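PDB 6IAH: hydrolase from Thermococcus thioreducens, which is a haloacid dehalogenase superfamily phosphatase that binds magnesium and removes phosphate from diverse substrates, probably including phosphoglycolate. Local coordinates for residues 1-5 / 188-192; 180-186 / 209-214; 201-207 / 219-224. All coordinates share one frame; numbering follows the deposited sequence. Where two conformers were deposited one is given.

Interaction 1 (1-5 / 188-192)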
loop_
_atom_site.group_PDB
_atom_site.type_symbol
_atom_site.label_atom_id
_atom_site.label_comp_id
_atom_site.label_asym_id
_atom_site.label_seq_id
_atom_site.Cartn_x
_atom_site.Cartn_y
_atom_site.Cartn_z
ATOM N N MET A 1 -4.713 -26.156 -5.225
ATOM C CA MET A 1 -4.544 -25.343 -4.016
ATOM C C MET A 1 -4.298 -23.916 -4.490
ATOM O O MET A 1 -3.621 -23.711 -5.512
ATOM C CB MET A 1 -3.344 -25.870 -3.185
ATOM C CG MET A 1 -3.412 -27.351 -2.802
ATOM S SD MET A 1 -4.636 -27.731 -1.523
ATOM C CE MET A 1 -3.891 -26.848 -0.140
ATOM N N TRP A 2 -4.819 -22.934 -3.745
ATOM C CA TRP A 2 -4.610 -21.502 -4.042
ATOM C C TRP A 2 -3.330 -21.029 -3.399
ATOM O O TRP A 2 -3.076 -21.382 -2.277
ATOM C CB TRP A 2 -5.735 -20.676 -3.474
ATOM C CG TRP A 2 -6.996 -20.623 -4.345
ATOM C CD1 TRP A 2 -8.043 -21.447 -4.261
ATOM C CD2 TRP A 2 -7.311 -19.678 -5.387
ATOM N NE1 TRP A 2 -9.003 -21.096 -5.162
ATOM C CE2 TRP A 2 -8.570 -20.027 -5.894
ATOM C CE3 TRP A 2 -6.660 -18.584 -5.939
ATOM C CZ2 TRP A 2 -9.189 -19.295 -6.902
ATOM C CZ3 TRP A 2 -7.282 -17.838 -6.898
ATOM C CH2 TRP A 2 -8.529 -18.195 -7.399
ATOM N N ILE A 3 -2.550 -20.252 -4.123
ATOM C CA ILE A 3 -1.539 -19.390 -3.517
ATOM C C ILE A 3 -1.984 -17.923 -3.838
ATOM O O ILE A 3 -2.021 -17.499 -4.980
ATOM C CB ILE A 3 -0.142 -19.682 -4.025
ATOM C CG1 ILE A 3 0.257 -21.157 -3.762
ATOM C CG2 ILE A 3 0.873 -18.728 -3.426
ATOM C CD1 ILE A 3 1.547 -21.556 -4.398
ATOM N N VAL A 4 -2.316 -17.192 -2.787
ATOM C CA VAL A 4 -2.804 -15.824 -2.850
ATOM C C VAL A 4 -1.763 -14.921 -2.238
ATOM O O VAL A 4 -1.219 -15.234 -1.180
ATOM C CB VAL A 4 -4.119 -15.679 -2.180
ATOM C CG1 VAL A 4 -4.749 -14.318 -2.512
ATOM C CG2 VAL A 4 -5.080 -16.765 -2.690
ATOM N N PHE A 5 -1.502 -13.822 -2.913
ATOM C CA PHE A 5 -0.426 -12.891 -2.498
ATOM C C PHE A 5 -1.014 -11.501 -2.176
ATOM O O PHE A 5 -1.967 -10.995 -2.808
ATOM C CB PHE A 5 0.586 -12.662 -3.638
ATOM C CG PHE A 5 1.082 -13.890 -4.301
ATOM C CD1 PHE A 5 2.186 -14.557 -3.789
ATOM C CD2 PHE A 5 0.491 -14.336 -5.514
ATOM C CE1 PHE A 5 2.668 -15.684 -4.424
ATOM C CE2 PHE A 5 0.969 -15.461 -6.152
ATOM C CZ PHE A 5 2.089 -16.131 -5.609
ATOM N N LEU A 188 -12.274 -14.594 -3.739
ATOM C CA LEU A 188 -11.382 -15.322 -4.608
ATOM C C LEU A 188 -11.553 -16.833 -4.479
ATOM O O LEU A 188 -11.748 -17.515 -5.473
ATOM C CB LEU A 188 -9.920 -15.000 -4.298
ATOM C CG LEU A 188 -9.196 -13.879 -5.000
ATOM C CD1 LEU A 188 -7.718 -14.081 -4.733
ATOM C CD2 LEU A 188 -9.534 -13.883 -6.488
ATOM N N VAL A 189 -11.385 -17.348 -3.256
ATOM C CA VAL A 189 -11.188 -18.780 -3.058
ATOM C C VAL A 189 -12.493 -19.556 -2.856
ATOM O O VAL A 189 -12.508 -20.736 -3.091
ATOM C CB VAL A 189 -10.150 -19.109 -1.986
ATOM C CG1 VAL A 189 -8.835 -18.369 -2.272
ATOM C CG2 VAL A 189 -10.621 -18.779 -0.551
ATOM N N ARG A 190 -13.564 -18.904 -2.412
ATOM C CA ARG A 190 -14.859 -19.558 -2.202
ATOM C C ARG A 190 -14.788 -20.917 -1.414
ATOM O O ARG A 190 -15.355 -21.903 -1.808
ATOM C CB ARG A 190 -15.514 -19.736 -3.561
ATOM C CG ARG A 190 -15.689 -18.452 -4.357
ATOM C CD ARG A 190 -16.745 -17.535 -3.750
ATOM N NE ARG A 190 -16.803 -16.212 -4.393
ATOM C CZ ARG A 190 -17.655 -15.828 -5.353
ATOM N NH1 ARG A 190 -18.559 -16.665 -5.858
ATOM N NH2 ARG A 190 -17.597 -14.584 -5.827
ATOM N N GLY A 191 -14.011 -20.935 -0.343
ATOM C CA GLY A 191 -13.857 -22.102 0.516
ATOM C C GLY A 191 -12.860 -23.168 0.088
ATOM O O GLY A 191 -12.738 -24.169 0.751
ATOM N N GLU A 192 -12.168 -22.979 -1.021
ATOM C CA GLU A 192 -11.188 -23.920 -1.473
ATOM C C GLU A 192 -9.923 -23.607 -0.670
ATOM O O GLU A 192 -9.709 -22.453 -0.237
ATOM C CB GLU A 192 -10.871 -23.788 -2.959
ATOM C CG GLU A 192 -12.060 -23.932 -3.899
ATOM C CD GLU A 192 -11.765 -23.407 -5.292
ATOM O OE1 GLU A 192 -10.587 -23.174 -5.654
ATOM O OE2 GLU A 192 -12.726 -23.202 -6.049
#

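Interaction 2 (180-186 / 209-214)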
loop_
_atom_site.group_PDB
_atom_site.type_symbol
_atom_site.label_atom_id
_atom_site.label_comp_id
_atom_site.label_asym_id
_atom_site.label_seq_id
_atom_site.Cartn_x
_atom_site.Cartn_y
_atom_site.Cartn_z
ATOM N N PRO A 180 -8.691 -5.917 6.610
ATOM C CA PRO A 180 -8.640 -7.340 6.866
ATOM C C PRO A 180 -9.997 -7.997 6.825
ATOM O O PRO A 180 -10.204 -8.986 7.511
ATOM C CB PRO A 180 -8.025 -7.403 8.244
ATOM C CG PRO A 180 -8.520 -6.171 8.955
ATOM C CD PRO A 180 -8.587 -5.128 7.880
ATOM N N ASP A 181 -10.878 -7.456 6.011
ATOM C CA ASP A 181 -12.209 -8.049 5.790
ATOM C C ASP A 181 -12.064 -9.415 5.107
ATOM O O ASP A 181 -11.648 -9.501 3.966
ATOM C CB ASP A 181 -13.061 -7.092 4.953
ATOM C CG ASP A 181 -14.464 -7.617 4.635
ATOM O OD1 ASP A 181 -14.766 -8.746 5.029
ATOM O OD2 ASP A 181 -15.258 -6.900 3.952
ATOM N N PRO A 182 -12.499 -10.492 5.781
ATOM C CA PRO A 182 -12.297 -11.797 5.233
ATOM C C PRO A 182 -13.101 -12.089 3.963
ATOM O O PRO A 182 -12.773 -13.034 3.259
ATOM C CB PRO A 182 -12.721 -12.727 6.382
ATOM C CG PRO A 182 -13.739 -11.947 7.138
ATOM C CD PRO A 182 -13.228 -10.548 7.068
ATOM N N ARG A 183 -14.098 -11.291 3.657
ATOM C CA ARG A 183 -14.884 -11.453 2.408
ATOM C C ARG A 183 -14.004 -11.257 1.156
ATOM O O ARG A 183 -14.320 -11.769 0.114
ATOM C CB ARG A 183 -16.024 -10.432 2.358
ATOM C CG ARG A 183 -17.056 -10.590 3.468
ATOM C CD ARG A 183 -17.939 -9.346 3.634
ATOM N NE ARG A 183 -18.822 -9.487 4.791
ATOM C CZ ARG A 183 -18.467 -9.367 6.073
ATOM N NH1 ARG A 183 -17.207 -9.069 6.420
ATOM N NH2 ARG A 183 -19.392 -9.542 7.039
ATOM N N ALA A 184 -12.905 -10.504 1.281
ATOM C CA ALA A 184 -11.932 -10.313 0.210
ATOM C C ALA A 184 -11.280 -11.627 -0.242
ATOM O O ALA A 184 -11.052 -11.851 -1.434
ATOM C CB ALA A 184 -10.826 -9.311 0.655
ATOM N N LEU A 185 -11.023 -12.509 0.731
ATOM C CA LEU A 185 -10.393 -13.756 0.455
ATOM C C LEU A 185 -11.476 -14.723 -0.019
ATOM O O LEU A 185 -11.270 -15.470 -0.994
ATOM C CB LEU A 185 -9.633 -14.264 1.700
ATOM C CG LEU A 185 -8.760 -15.522 1.484
ATOM C CD1 LEU A 185 -7.798 -15.528 0.265
ATOM C CD2 LEU A 185 -7.999 -15.779 2.803
ATOM N N TRP A 186 -12.636 -14.691 0.609
ATOM C CA TRP A 186 -13.731 -15.560 0.176
ATOM C C TRP A 186 -14.107 -15.296 -1.262
ATOM O O TRP A 186 -14.368 -16.218 -2.027
ATOM C CB TRP A 186 -14.950 -15.364 1.061
ATOM C CG TRP A 186 -16.113 -16.126 0.591
ATOM C CD1 TRP A 186 -17.115 -15.674 -0.205
ATOM C CD2 TRP A 186 -16.374 -17.507 0.842
ATOM N NE1 TRP A 186 -18.016 -16.698 -0.437
ATOM C CE2 TRP A 186 -17.582 -17.827 0.210
ATOM C CE3 TRP A 186 -15.724 -18.487 1.588
ATOM C CZ2 TRP A 186 -18.156 -19.110 0.288
ATOM C CZ3 TRP A 186 -16.298 -19.764 1.678
ATOM C CH2 TRP A 186 -17.497 -20.061 1.033
ATOM N N ASN A 209 -9.200 -13.611 10.561
ATOM C CA ASN A 209 -10.635 -13.356 10.343
ATOM C C ASN A 209 -11.300 -14.353 9.428
ATOM O O ASN A 209 -12.504 -14.673 9.559
ATOM C CB ASN A 209 -10.882 -11.941 9.779
ATOM C CG ASN A 209 -10.595 -10.842 10.793
ATOM O OD1 ASN A 209 -10.670 -11.044 12.013
ATOM N ND2 ASN A 209 -10.228 -9.675 10.288
ATOM N N TYR A 210 -10.563 -14.809 8.427
ATOM C CA TYR A 210 -11.110 -15.783 7.489
ATOM C C TYR A 210 -11.380 -17.117 8.192
ATOM O O TYR A 210 -12.439 -17.789 7.994
ATOM C CB TYR A 210 -10.119 -15.984 6.289
ATOM C CG TYR A 210 -10.713 -16.893 5.227
ATOM C CD1 TYR A 210 -11.557 -16.397 4.246
ATOM C CD2 TYR A 210 -10.428 -18.279 5.231
ATOM C CE1 TYR A 210 -12.128 -17.236 3.279
ATOM C CE2 TYR A 210 -10.949 -19.124 4.272
ATOM C CZ TYR A 210 -11.806 -18.605 3.296
ATOM O OH TYR A 210 -12.355 -19.443 2.357
ATOM N N ARG A 211 -10.398 -17.506 8.977
ATOM C CA ARG A 211 -10.503 -18.708 9.830
ATOM C C ARG A 211 -11.669 -18.566 10.789
ATOM O O ARG A 211 -12.406 -19.518 10.998
ATOM C CB ARG A 211 -9.225 -18.947 10.625
ATOM C CG ARG A 211 -8.090 -19.516 9.802
ATOM C CD ARG A 211 -6.864 -19.693 10.653
ATOM N NE ARG A 211 -5.656 -19.655 9.842
ATOM C CZ ARG A 211 -4.567 -18.952 10.107
ATOM N NH1 ARG A 211 -4.479 -18.161 11.188
ATOM N NH2 ARG A 211 -3.526 -19.053 9.283
ATOM N N GLY A 212 -11.864 -17.365 11.333
ATOM C CA GLY A 212 -12.999 -17.133 12.221
ATOM C C GLY A 212 -14.350 -17.275 11.532
ATOM O O GLY A 212 -15.282 -17.837 12.092
ATOM N N LYS A 213 -14.446 -16.791 10.306
ATOM C CA LYS A 213 -15.737 -16.696 9.600
ATOM C C LYS A 213 -16.030 -17.844 8.661
ATOM O O LYS A 213 -17.180 -18.301 8.569
ATOM C CB LYS A 213 -15.804 -15.380 8.810
ATOM C CG LYS A 213 -17.204 -15.017 8.322
ATOM C CD LYS A 213 -17.218 -13.600 7.791
ATOM C CE LYS A 213 -18.479 -13.320 6.997
ATOM N NZ LYS A 213 -19.572 -13.050 7.945
ATOM N N TYR A 214 -15.010 -18.298 7.937
ATOM C CA TYR A 214 -15.257 -19.204 6.823
ATOM C C TYR A 214 -14.690 -20.564 7.044
ATOM O O TYR A 214 -15.410 -21.530 6.894
ATOM C CB TYR A 214 -14.752 -18.605 5.522
ATOM C CG TYR A 214 -15.477 -17.350 5.114
ATOM C CD1 TYR A 214 -16.760 -17.398 4.596
ATOM C CD2 TYR A 214 -14.834 -16.098 5.194
ATOM C CE1 TYR A 214 -17.403 -16.251 4.204
ATOM C CE2 TYR A 214 -15.467 -14.955 4.810
ATOM C CZ TYR A 214 -16.728 -15.028 4.297
ATOM O OH TYR A 214 -17.289 -13.854 3.930
#

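Interaction 3 (201-207 / 219-224)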
loop_
_atom_site.group_PDB
_atom_site.type_symbol
_atom_site.label_atom_id
_atom_site.label_comp_id
_atom_site.label_asym_id
_atom_site.label_seq_id
_atom_site.Cartn_x
_atom_site.Cartn_y
_atom_site.Cartn_z
ATOM N N ILE A 201 1.271 -7.538 9.956
ATOM C CA ILE A 201 0.308 -8.087 10.930
ATOM C C ILE A 201 -1.135 -7.972 10.429
ATOM O O ILE A 201 -1.958 -8.801 10.749
ATOM C CB ILE A 201 0.444 -7.352 12.303
ATOM C CG1 ILE A 201 1.867 -7.528 12.916
ATOM C CG2 ILE A 201 -0.609 -7.788 13.303
ATOM C CD1 ILE A 201 2.288 -8.948 13.245
ATOM N N ASN A 202 -1.452 -6.917 9.695
ATOM C CA ASN A 202 -2.797 -6.763 9.135
ATOM C C ASN A 202 -3.144 -7.909 8.190
ATOM O O ASN A 202 -4.298 -8.355 8.154
ATOM C CB ASN A 202 -3.010 -5.381 8.455
ATOM C CG ASN A 202 -4.507 -5.068 8.247
ATOM O OD1 ASN A 202 -5.001 -5.118 7.157
ATOM N ND2 ASN A 202 -5.211 -4.744 9.323
ATOM N N ASP A 203 -2.164 -8.384 7.444
ATOM C CA ASP A 203 -2.320 -9.581 6.612
ATOM C C ASP A 203 -2.619 -10.831 7.438
ATOM O O ASP A 203 -3.489 -11.662 7.091
ATOM C CB ASP A 203 -1.082 -9.811 5.740
ATOM C CG ASP A 203 -0.856 -8.696 4.723
ATOM O OD1 ASP A 203 -1.842 -8.190 4.101
ATOM O OD2 ASP A 203 0.325 -8.297 4.567
ATOM N N GLU A 204 -1.929 -10.936 8.568
ATOM C CA GLU A 204 -2.139 -12.048 9.501
ATOM C C GLU A 204 -3.536 -12.043 10.081
ATOM O O GLU A 204 -4.254 -13.068 10.061
ATOM C CB GLU A 204 -1.104 -12.009 10.623
ATOM C CG GLU A 204 -1.096 -13.290 11.431
ATOM C CD GLU A 204 0.253 -13.580 12.056
ATOM O OE1 GLU A 204 0.814 -12.605 12.530
ATOM O OE2 GLU A 204 0.748 -14.757 12.040
ATOM N N LEU A 205 -3.978 -10.844 10.469
ATOM C CA LEU A 205 -5.330 -10.634 10.975
ATOM C C LEU A 205 -6.394 -10.965 9.963
ATOM O O LEU A 205 -7.468 -11.601 10.288
ATOM C CB LEU A 205 -5.461 -9.174 11.439
ATOM C CG LEU A 205 -6.811 -8.647 11.866
ATOM C CD1 LEU A 205 -7.564 -9.497 12.916
ATOM C CD2 LEU A 205 -6.632 -7.222 12.366
ATOM N N PHE A 206 -6.151 -10.515 8.717
ATOM C CA PHE A 206 -7.017 -10.864 7.592
ATOM C C PHE A 206 -7.354 -12.368 7.581
ATOM O O PHE A 206 -8.541 -12.820 7.409
ATOM C CB PHE A 206 -6.283 -10.392 6.301
ATOM C CG PHE A 206 -6.890 -10.796 4.991
ATOM C CD1 PHE A 206 -8.260 -10.662 4.740
ATOM C CD2 PHE A 206 -6.052 -11.193 3.937
ATOM C CE1 PHE A 206 -8.782 -10.941 3.493
ATOM C CE2 PHE A 206 -6.592 -11.461 2.677
ATOM C CZ PHE A 206 -7.958 -11.371 2.479
ATOM N N VAL A 207 -6.299 -13.161 7.610
ATOM C CA VAL A 207 -6.447 -14.629 7.539
ATOM C C VAL A 207 -7.031 -15.189 8.875
ATOM O O VAL A 207 -7.943 -16.029 8.838
ATOM C CB VAL A 207 -5.128 -15.333 7.158
ATOM C CG1 VAL A 207 -5.289 -16.819 7.153
ATOM C CG2 VAL A 207 -4.648 -14.868 5.785
ATOM N N PHE A 219 -1.419 -19.020 6.414
ATOM C CA PHE A 219 -0.866 -17.728 6.275
ATOM C C PHE A 219 0.632 -17.852 6.416
ATOM O O PHE A 219 1.092 -18.571 7.302
ATOM C CB PHE A 219 -1.394 -16.760 7.362
ATOM C CG PHE A 219 -0.633 -15.453 7.409
ATOM C CD1 PHE A 219 -0.752 -14.514 6.343
ATOM C CD2 PHE A 219 0.281 -15.170 8.455
ATOM C CE1 PHE A 219 -0.033 -13.337 6.358
ATOM C CE2 PHE A 219 0.996 -13.986 8.457
ATOM C CZ PHE A 219 0.835 -13.052 7.416
ATOM N N VAL A 220 1.377 -17.175 5.536
ATOM C CA VAL A 220 2.846 -17.104 5.607
ATOM C C VAL A 220 3.288 -15.656 5.580
ATOM O O VAL A 220 2.872 -14.865 4.690
ATOM C CB VAL A 220 3.452 -17.935 4.440
ATOM C CG1 VAL A 220 4.945 -17.705 4.252
ATOM C CG2 VAL A 220 3.175 -19.412 4.672
ATOM N N MET A 221 4.189 -15.300 6.482
ATOM C CA MET A 221 4.650 -13.959 6.555
ATOM C C MET A 221 6.063 -13.916 6.075
ATOM O O MET A 221 6.937 -14.497 6.710
ATOM C CB MET A 221 4.565 -13.399 7.958
ATOM C CG MET A 221 5.056 -11.949 7.984
ATOM S SD MET A 221 5.012 -11.119 9.558
ATOM C CE MET A 221 3.228 -11.049 9.830
ATOM N N VAL A 222 6.298 -13.197 4.974
ATOM C CA VAL A 222 7.646 -13.061 4.436
ATOM C C VAL A 222 8.531 -12.379 5.445
ATOM O O VAL A 222 8.059 -11.505 6.165
ATOM C CB VAL A 222 7.698 -12.402 3.059
ATOM C CG1 VAL A 222 6.923 -13.262 2.074
ATOM C CG2 VAL A 222 7.175 -10.958 3.093
ATOM N N GLY A 223 9.773 -12.826 5.545
ATOM C CA GLY A 223 10.749 -12.231 6.489
ATOM C C GLY A 223 10.632 -12.727 7.943
ATOM O O GLY A 223 11.467 -12.373 8.808
ATOM N N ARG A 224 9.588 -13.478 8.231
ATOM C CA ARG A 224 9.442 -14.179 9.504
ATOM C C ARG A 224 9.356 -15.675 9.295
ATOM O O ARG A 224 10.103 -16.426 9.911
ATOM C CB ARG A 224 8.196 -13.671 10.215
ATOM C CG ARG A 224 8.085 -14.047 11.682
ATOM C CD ARG A 224 6.717 -13.657 12.194
ATOM N NE ARG A 224 5.677 -14.525 11.620
ATOM C CZ ARG A 224 4.376 -14.327 11.737
ATOM N NH1 ARG A 224 3.912 -13.284 12.399
ATOM N NH2 ARG A 224 3.518 -15.202 11.187
#

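Interaction 1 (1-5 / 188-192)
Trp-2 and Val-189 carry this contact, which seats the C-terminal end of helix 183-189 on strand 2-5, the middle strand of the five-stranded parallel sheet in the Rossmann-like HAD core. The methyl CG1 of Val-189 stands over the five-membered ring of the indole, 3.6 Å from its centroid and 12° off the ring normal, so a CH-pi contact is well supported. Val-189 CG1 lies anti to its own carbonyl carbon (chi1 -53°), the setting that brings this branch onto the indole, and the same methyl also touches Val-4 CG2 at 4.1 Å. The other branch of Val-4, CG1, meets Leu-188 CD1 at 3.7 Å. Farther along the indole, Trp-2 CZ2 comes to 3.4 Å from the carbonyl oxygen Leu-188 O.

Around this first shell the chain leaves the helix at Arg-190, whose phi is positive, and a type I' turn runs from Val-189 to Glu-192, closed by Glu-192 N on Val-189 O at 3.1 Å. That reversal carries Glu-192 back to the indole. On the far side of the strand Ile-3 packs on Phe-232 and Leu-233 of helix 229-239, while backbone bonds from Trp-2 and Val-4 to Val-195 fix the strand beside 194-198. The turn ends in one hydrogen bond: Trp-2 NE1 donates to Glu-192 OE1 over 2.7 Å, bent to 140° at the hydrogen, with the oxygen tilted a little from the indole plane and itself met from above the carboxylate plane.

Interaction 2 (180-186 / 209-214)
Tyr-214 and Trp-186 lie against each other as an offset stack, with the five-membered ring of Trp-186 and the phenol ring of Tyr-214 4.6 Å apart between centroids and their planes inclined by 13°. Trp-186 CG is anti to the backbone N (chi1 175°), which lays the indole flat against the phenol, the two side chains crossing at about a right angle; Trp-186 CB then sits over the Tyr-214 ring, 3.9 Å from its centroid. The opposite face of that phenol is covered by Lys-213 CG, so the ring is sandwiched. With an alanine here in place of Tyr-214, Trp-186 would probably lose its stacking partner and its indole be freer to turn.

Tyr-210 CG is also anti to its backbone N, which puts its ring between Leu-185 and Tyr-214: Leu-185 CD2 packs over one face, 4.1 Å from the ring centroid, and Tyr-214 CB over the other. The Tyr-210 hydroxyl reaches the rim of the indole, with OH 3.6 Å from Trp-186 CE3. Pro-182 CB rests 3.6 Å from Tyr-210 CA, against the helix backbone, and Pro-182 O lies at the edge of the Tyr-210 ring.

In the turn that leads into the helix, Asp-181 OD1 accepts from Arg-183 N and Arg-183 NH1, which arrive from opposite faces of the carboxylate, as a capping bond and a salt bridge. Across the contact Asn-209 ND2 donates to Pro-180 O at 2.9 Å, nearly straight at 169°. Two neighbouring helices of the HAD Rossmann-like core, 183-189 and 201-213, are thus joined through an aromatic and proline interface.

Interaction 3 (201-207 / 219-224)
The ring of Phe-219 has Glu-204 CA over the centre of one face, 3.8 Å from the centroid and 12° off the normal, a CH-pi contact with the helix backbone. The opposite face is covered by the strand itself through Met-221 N, and Met-221 CE lies at the edge. Asp-203 CB approaches Phe-219 CE1 at 3.7 Å, while Val-207 CG1 packs on Phe-219 CB.

The second flat group, the guanidinium of Arg-224, carries Met-221 CB on one face and the Glu-204 carboxylate at its edge. It grips that carboxylate end-on with two nitrogens: Arg-224 NH2 to Glu-204 OE2 at 2.9 Å and Arg-224 NH1 to Glu-204 OE1 at 3.2 Å, the latter on the syn side. The carboxylate is turned 32° from the guanidinium, so OE2 is met from above the carboxylate plane while both oxygens stay near the guanidinium plane. A bend at chi3 in Arg-224 turns its guanidinium back toward the helix.

Helix 201-207 and strand 219-221 run antiparallel at 174°, their axes 8.8 Å apart. Asp-203 CB packs here, while its carboxylate is engaged elsewhere: OD1 forms a salt bridge with Lys-179 and OD2 accepts from Thr-200 N and Asp-199 N. Asp-203 is a magnesium-binding residue of this protein, though here the ion is held by Asp-6, Asp-8 and Asp-199. The packing belongs to the beta-alpha-beta crossover 194-198, 201-213, 218-221 of the HAD core.

Interactions 1 and 2 share helix 183-189, and interactions 2 and 3 share helix 201-213, so the three form a continuous layer along one side of the parallel sheet. Interactions 1 and 2 meet where Val-189 CG2 lies 3.5 Å from Tyr-210 OH and Gly-191 N lies 3.3 Å from Trp-186 CZ3. Phe-206 joins interactions 2 and 3, its CZ 3.4 Å from Leu-185 CB. Interactions 1 and 3 do not touch, with nearest atoms about 6 Å apart, yet both reach the same sheet. Interaction 3 is nearest the metal: the side chain of Asp-203 is about 4 Å from a bound magnesium ion. The side chains of Val-4 in interaction 1 and Pro-180 in interaction 2 are each about 12 Å from one.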